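Local coordinates for C24 protein (Bizionia argentinensis JUB59, PDB 6OV6), which probably forms the receptor-binding tip of the long tail fibre of a temperate bacteriophage and carries bound metal ions, at the interface of chains A and B. Numbering follows the deposited sequence. Chains: chain A/B, C24 protein.

Contact 1: the interface of chains A and B. Residues chain A 135-139, 270, 273; chain B 128, 131-134, 158, 178.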
loop_
_atom_site.group_PDB
_atom_site.type_symbol
_atom_site.label_atom_id
_atom_site.label_comp_id
_atom_site.label_asym_id
_atom_site.label_seq_id
_atom_site.Cartn_x
_atom_site.Cartn_y
_atom_site.Cartn_z
ATOM N N GLN A 135 1.903 1.215 -13.304
ATOM C CA GLN A 135 0.545 0.670 -13.355
ATOM C C GLN A 135 0.471 -0.695 -12.702
ATOM O O GLN A 135 1.392 -1.506 -12.848
ATOM C CB GLN A 135 0.067 0.504 -14.827
ATOM C CG GLN A 135 -0.203 1.821 -15.554
ATOM C CD GLN A 135 -1.389 2.543 -14.965
ATOM O OE1 GLN A 135 -2.396 1.942 -14.564
ATOM N NE2 GLN A 135 -1.284 3.838 -14.867
ATOM N N LEU A 136 -0.678 -0.977 -12.058
ATOM C CA LEU A 136 -0.978 -2.305 -11.493
ATOM C C LEU A 136 -1.321 -3.254 -12.634
ATOM O O LEU A 136 -1.987 -2.855 -13.592
ATOM C CB LEU A 136 -2.146 -2.233 -10.526
ATOM C CG LEU A 136 -1.878 -1.460 -9.258
ATOM C CD1 LEU A 136 -3.181 -1.269 -8.485
ATOM C CD2 LEU A 136 -0.832 -2.179 -8.404
ATOM N N TYR A 137 -0.805 -4.492 -12.567
ATOM C CA TYR A 137 -0.996 -5.461 -13.650
ATOM C C TYR A 137 -1.233 -6.842 -13.071
ATOM O O TYR A 137 -0.465 -7.304 -12.217
ATOM C CB TYR A 137 0.229 -5.424 -14.591
ATOM C CG TYR A 137 0.230 -6.427 -15.724
ATOM C CD1 TYR A 137 -0.597 -6.257 -16.839
ATOM C CD2 TYR A 137 1.101 -7.517 -15.714
ATOM C CE1 TYR A 137 -0.566 -7.165 -17.907
ATOM C CE2 TYR A 137 1.147 -8.421 -16.778
ATOM C CZ TYR A 137 0.319 -8.235 -17.875
ATOM O OH TYR A 137 0.389 -9.124 -18.918
ATOM N N SER A 138 -2.326 -7.471 -13.500
ATOM C CA SER A 138 -2.727 -8.801 -13.028
ATOM C C SER A 138 -2.722 -9.843 -14.168
ATOM O O SER A 138 -3.120 -10.990 -13.961
ATOM C CB SER A 138 -4.089 -8.748 -12.356
ATOM O OG SER A 138 -5.087 -8.272 -13.238
ATOM N N GLY A 139 -2.274 -9.426 -15.351
ATOM C CA GLY A 139 -2.186 -10.302 -16.516
ATOM C C GLY A 139 -0.957 -11.181 -16.425
ATOM O O GLY A 139 -0.266 -11.179 -15.397
ATOM N N LEU A 270 0.581 -8.077 -6.988
ATOM C CA LEU A 270 0.300 -7.608 -8.343
ATOM C C LEU A 270 1.630 -7.123 -8.928
ATOM O O LEU A 270 2.512 -6.689 -8.183
ATOM C CB LEU A 270 -0.743 -6.472 -8.366
ATOM C CG LEU A 270 -2.166 -6.797 -7.883
ATOM C CD1 LEU A 270 -3.059 -5.542 -7.942
ATOM C CD2 LEU A 270 -2.819 -7.909 -8.727
ATOM N N ILE A 273 4.069 -2.408 -13.590
ATOM C CA ILE A 273 4.640 -2.297 -14.939
ATOM C C ILE A 273 4.628 -0.834 -15.364
ATOM O O ILE A 273 3.892 -0.028 -14.790
ATOM C CB ILE A 273 3.953 -3.220 -15.979
ATOM C CG1 ILE A 273 2.460 -2.813 -16.248
ATOM C CG2 ILE A 273 4.157 -4.730 -15.660
ATOM C CD1 ILE A 273 1.799 -3.537 -17.464
ATOM N N LEU B 128 -3.833 -0.945 -21.807
ATOM C CA LEU B 128 -3.597 -2.326 -21.401
ATOM C C LEU B 128 -4.827 -3.183 -21.684
ATOM O O LEU B 128 -5.934 -2.644 -21.726
ATOM C CB LEU B 128 -3.153 -2.411 -19.915
ATOM C CG LEU B 128 -1.757 -1.836 -19.624
ATOM C CD1 LEU B 128 -1.564 -1.536 -18.146
ATOM C CD2 LEU B 128 -0.648 -2.762 -20.151
ATOM N N GLY B 131 -9.407 -6.174 -18.246
ATOM C CA GLY B 131 -9.251 -7.156 -17.185
ATOM C C GLY B 131 -7.850 -7.358 -16.631
ATOM O O GLY B 131 -7.681 -8.195 -15.751
ATOM N N THR B 132 -6.835 -6.601 -17.085
ATOM C CA THR B 132 -5.474 -6.795 -16.561
ATOM C C THR B 132 -4.936 -5.606 -15.756
ATOM O O THR B 132 -3.825 -5.693 -15.231
ATOM C CB THR B 132 -4.476 -7.069 -17.720
ATOM O OG1 THR B 132 -4.276 -5.859 -18.470
ATOM C CG2 THR B 132 -4.916 -8.244 -18.623
ATOM N N ASN B 133 -5.675 -4.483 -15.724
ATOM C CA ASN B 133 -5.155 -3.248 -15.158
ATOM C C ASN B 133 -6.029 -2.598 -14.091
ATOM O O ASN B 133 -6.751 -1.625 -14.385
ATOM C CB ASN B 133 -4.814 -2.267 -16.321
ATOM C CG ASN B 133 -4.263 -0.916 -15.910
ATOM O OD1 ASN B 133 -3.445 -0.768 -14.990
ATOM N ND2 ASN B 133 -4.670 0.096 -16.608
ATOM N N PRO B 134 -5.957 -3.110 -12.842
ATOM C CA PRO B 134 -6.720 -2.479 -11.749
ATOM C C PRO B 134 -6.346 -0.989 -11.611
ATOM O O PRO B 134 -5.192 -0.596 -11.846
ATOM C CB PRO B 134 -6.316 -3.287 -10.514
ATOM C CG PRO B 134 -5.866 -4.611 -11.058
ATOM C CD PRO B 134 -5.168 -4.260 -12.345
ATOM N N GLU B 158 -9.505 -10.105 -9.875
ATOM C CA GLU B 158 -8.766 -10.406 -8.658
ATOM C C GLU B 158 -9.622 -9.854 -7.525
ATOM O O GLU B 158 -10.294 -8.851 -7.722
ATOM C CB GLU B 158 -7.412 -9.652 -8.640
ATOM C CG GLU B 158 -6.537 -9.833 -9.881
ATOM C CD GLU B 158 -6.175 -11.263 -10.194
ATOM O OE1 GLU B 158 -5.731 -11.975 -9.268
ATOM O OE2 GLU B 158 -6.337 -11.673 -11.366
ATOM N N ILE B 178 1.350 -13.693 -9.370
ATOM C CA ILE B 178 0.234 -12.779 -9.186
ATOM C C ILE B 178 -0.772 -13.492 -8.279
ATOM O O ILE B 178 -1.052 -14.684 -8.467
ATOM C CB ILE B 178 -0.417 -12.418 -10.557
ATOM C CG1 ILE B 178 0.576 -11.711 -11.524
ATOM C CG2 ILE B 178 -1.757 -11.657 -10.397
ATOM C CD1 ILE B 178 1.185 -10.349 -11.085
HETATM O O HOH W 1 -2.826 0.887 -11.837
HETATM O O HOH W 2 -4.572 -13.061 -12.918
#

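Contact 2: the interface of chains A and B. Residues chain A 127-130, 148, 275; chain B 118, 122-123, 126.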
loop_
_atom_site.group_PDB
_atom_site.type_symbol
_atom_site.label_atom_id
_atom_site.label_comp_id
_atom_site.label_asym_id
_atom_site.label_seq_id
_atom_site.Cartn_x
_atom_site.Cartn_y
_atom_site.Cartn_z
ATOM N N LEU A 127 -2.777 11.915 -20.557
ATOM C CA LEU A 127 -1.726 10.942 -20.800
ATOM C C LEU A 127 -0.441 11.388 -20.119
ATOM O O LEU A 127 0.105 12.436 -20.465
ATOM C CB LEU A 127 -1.511 10.735 -22.311
ATOM C CG LEU A 127 -0.553 9.618 -22.677
ATOM C CD1 LEU A 127 -1.162 8.252 -22.351
ATOM C CD2 LEU A 127 -0.133 9.725 -24.120
ATOM N N LEU A 128 0.028 10.613 -19.129
ATOM C CA LEU A 128 1.261 10.980 -18.434
ATOM C C LEU A 128 2.483 10.634 -19.278
ATOM O O LEU A 128 2.414 9.701 -20.082
ATOM C CB LEU A 128 1.330 10.326 -17.026
ATOM C CG LEU A 128 0.313 10.890 -16.029
ATOM C CD1 LEU A 128 0.073 9.929 -14.860
ATOM C CD2 LEU A 128 0.712 12.295 -15.553
ATOM N N PRO A 129 3.614 11.366 -19.126
ATOM C CA PRO A 129 4.800 11.043 -19.926
ATOM C C PRO A 129 5.266 9.599 -19.753
ATOM O O PRO A 129 5.166 9.044 -18.642
ATOM C CB PRO A 129 5.859 12.032 -19.407
ATOM C CG PRO A 129 5.095 13.141 -18.791
ATOM C CD PRO A 129 3.875 12.497 -18.204
ATOM N N ALA A 130 5.800 8.997 -20.836
ATOM C CA ALA A 130 6.367 7.650 -20.770
ATOM C C ALA A 130 7.423 7.602 -19.662
ATOM O O ALA A 130 8.126 8.584 -19.424
ATOM C CB ALA A 130 6.992 7.250 -22.112
ATOM N N TRP A 148 5.751 -2.038 -22.835
ATOM C CA TRP A 148 5.700 -2.057 -21.362
ATOM C C TRP A 148 6.778 -2.970 -20.791
ATOM O O TRP A 148 7.177 -3.933 -21.450
ATOM C CB TRP A 148 4.316 -2.539 -20.875
ATOM C CG TRP A 148 3.183 -1.622 -21.234
ATOM C CD1 TRP A 148 2.547 -1.529 -22.441
ATOM C CD2 TRP A 148 2.499 -0.721 -20.348
ATOM N NE1 TRP A 148 1.536 -0.595 -22.374
ATOM C CE2 TRP A 148 1.487 -0.081 -21.099
ATOM C CE3 TRP A 148 2.641 -0.398 -18.977
ATOM C CZ2 TRP A 148 0.618 0.864 -20.529
ATOM C CZ3 TRP A 148 1.812 0.564 -18.423
ATOM C CH2 TRP A 148 0.814 1.186 -19.189
ATOM N N TYR A 275 5.035 1.983 -18.971
ATOM C CA TYR A 275 5.169 2.150 -20.401
ATOM C C TYR A 275 6.484 2.887 -20.712
ATOM O O TYR A 275 6.699 3.980 -20.225
ATOM C CB TYR A 275 3.970 2.891 -20.976
ATOM C CG TYR A 275 4.049 2.996 -22.482
ATOM C CD1 TYR A 275 3.754 1.906 -23.294
ATOM C CD2 TYR A 275 4.466 4.171 -23.095
ATOM C CE1 TYR A 275 3.840 1.996 -24.684
ATOM C CE2 TYR A 275 4.579 4.263 -24.486
ATOM C CZ TYR A 275 4.266 3.175 -25.272
ATOM O OH TYR A 275 4.365 3.285 -26.637
ATOM N N THR B 118 -1.151 13.530 -28.933
ATOM C CA THR B 118 -0.629 12.167 -28.983
ATOM C C THR B 118 -1.550 11.468 -30.013
ATOM O O THR B 118 -2.762 11.665 -29.984
ATOM C CB THR B 118 -0.744 11.485 -27.607
ATOM O OG1 THR B 118 0.101 12.167 -26.678
ATOM C CG2 THR B 118 -0.346 10.037 -27.653
ATOM N N GLU B 122 -0.517 5.704 -30.627
ATOM C CA GLU B 122 0.203 5.774 -29.361
ATOM C C GLU B 122 -0.741 5.554 -28.160
ATOM O O GLU B 122 -0.386 4.814 -27.240
ATOM C CB GLU B 122 0.981 7.099 -29.268
ATOM C CG GLU B 122 1.928 7.202 -28.082
ATOM C CD GLU B 122 3.004 6.141 -27.946
ATOM O OE1 GLU B 122 3.381 5.508 -28.961
ATOM O OE2 GLU B 122 3.467 5.944 -26.801
ATOM N N LEU B 123 -1.942 6.151 -28.198
ATOM C CA LEU B 123 -2.948 5.941 -27.152
ATOM C C LEU B 123 -3.372 4.467 -27.059
ATOM O O LEU B 123 -3.552 3.948 -25.939
ATOM C CB LEU B 123 -4.166 6.857 -27.367
ATOM C CG LEU B 123 -3.922 8.359 -27.136
ATOM C CD1 LEU B 123 -5.150 9.146 -27.554
ATOM C CD2 LEU B 123 -3.627 8.656 -25.651
ATOM N N ARG B 126 -0.720 2.418 -25.294
ATOM C CA ARG B 126 -0.712 2.718 -23.873
ATOM C C ARG B 126 -1.941 2.155 -23.169
ATOM O O ARG B 126 -2.072 2.254 -21.946
ATOM C CB ARG B 126 -0.521 4.222 -23.668
ATOM C CG ARG B 126 0.884 4.645 -24.120
ATOM C CD ARG B 126 1.183 6.061 -23.821
ATOM N NE ARG B 126 1.499 6.167 -22.392
ATOM C CZ ARG B 126 2.289 7.087 -21.855
ATOM N NH1 ARG B 126 2.867 8.003 -22.622
ATOM N NH2 ARG B 126 2.513 7.094 -20.544
#

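Contact 1: the interface of chains A and B
In this C24-like fibre protein, strand 135-137 and the residues after it in chain A lie along the loop B:Gly131 to B:Pro134. The backbone tie is A:Ser138 N donating to B:Thr132 O at 2.9 Å, nearly straight at the hydrogen (164°), with the donor above the carbonyl plane. A:Tyr137 and B:Thr132 run side by side, pointing the same way: the tyrosine, with CG anti to the backbone N (chi1 177°), brings its ring carbon CE1 to 3.9 Å from B:Thr132 CB, while A:Gly139 N of its own chain sits over the centre of one face. The amides of A:Gln135 and B:Asn133 cross obliquely, their planes 75° apart. As modelled, B:Asn133 OD1 lies 2.9 Å from A:Gln135 OE1 and is equally crowded by the A:Leu136 carbonyl oxygen. All three atoms can only accept, so the pairs clash; the B:Asn133 amide is perhaps better turned over, its NH2 serving both oxygens. Water 1 is consistent with the A:Gln135 assignment, joining OE1, A:Leu136 N and, at 2.8 Å, B:Pro134 O. Water 2 joins A:Ser138 O to the carboxylate oxygen OE2 of B:Glu158. CG of B:Glu158 lies 3.6 Å from A:Ser138 CB, and the bend at chi2 beyond it brings the carboxylate round to the water. B:Ile178 caps the other side, its CD1 3.6 Å from A:Tyr137 O and near A:Leu270. At the far end A:Ile273 and B:Leu128 meet tip to tip, CD1 to CD2 at 3.7 Å. The patch joins a strand of one subunit to a loop of the next through backbone, water and small apolar contacts, plausibly holding the fibre's subunits in register.

Contact 2: the interface of chains A and B
B:Arg126, just past the C-terminal end of helix 120-125, is the main plug of this subunit contact in the C24-like tail-fibre protein, and it lies between A:Tyr275 and A:Leu127. With CG anti to its own carbonyl carbon, its chain crosses the A:Tyr275 ring at about a right angle. The methylene CG sits over the centre of the ring face, 3.6 Å from its centroid, a CH-pi contact. The chain bends at chi3 (77°), and the guanidinium beyond it lies 22° from the ring plane. The overlap is offset toward the rim: A:Tyr275 CD2 faces B:Arg126 NE at 3.6 Å. On the opposite guanidinium face A:Leu127 CD1 presses on B:Arg126 NE at 3.4 Å, the leucine reaching toward the arginine tip to tip. Clamped between an aromatic rim and a methyl, the guanidinium places NH2 2.6 Å from the A:Leu128 carbonyl oxygen. This hydrogen bond is short but strongly bent (117° at H), with the donor above the carbonyl plane; NH1 is near the same oxygen, but its N-H points elsewhere. A:Leu127 and B:Thr118 cross at about a right angle, CD2 of the leucine lying 3.6 Å from CG2 of the threonine and also touching B:Leu123. A:Tyr275, its CG anti to the backbone N, carries its phenol out to the helix, where OH donates to the B:Glu122 carboxylate OE2 at 2.8 Å from above the carboxylate plane. The nearby guanidinium may help hold that carboxylate ionised. Behind the tyrosine, its CB lies over the centre of the A:Trp148 ring, an intrachain packing that may steady it. The indole also turns an edge to the arginine backbone, CZ2 being 3.3 Å from B:Arg126 O.

Contact 1 and contact 2 belong to the same A-B interface, their C-alpha centres about 16 Å apart. Strand 267-275 of chain A serves both: A:Leu270 and A:Ile273 face contact 1, while A:Tyr275 at its end faces contact 2. Position 128 also recurs in different roles, as the B:Leu128 side chain in contact 1 and as the A:Leu128 carbonyl in contact 2. The interface is not an exact two-fold, so each subunit probably offers different surfaces to its two neighbours. In the deposited trimer this is consistent with parallel, intertwined subunits, as is usual in phage tail fibres, with the two patches joining the same pair of chains.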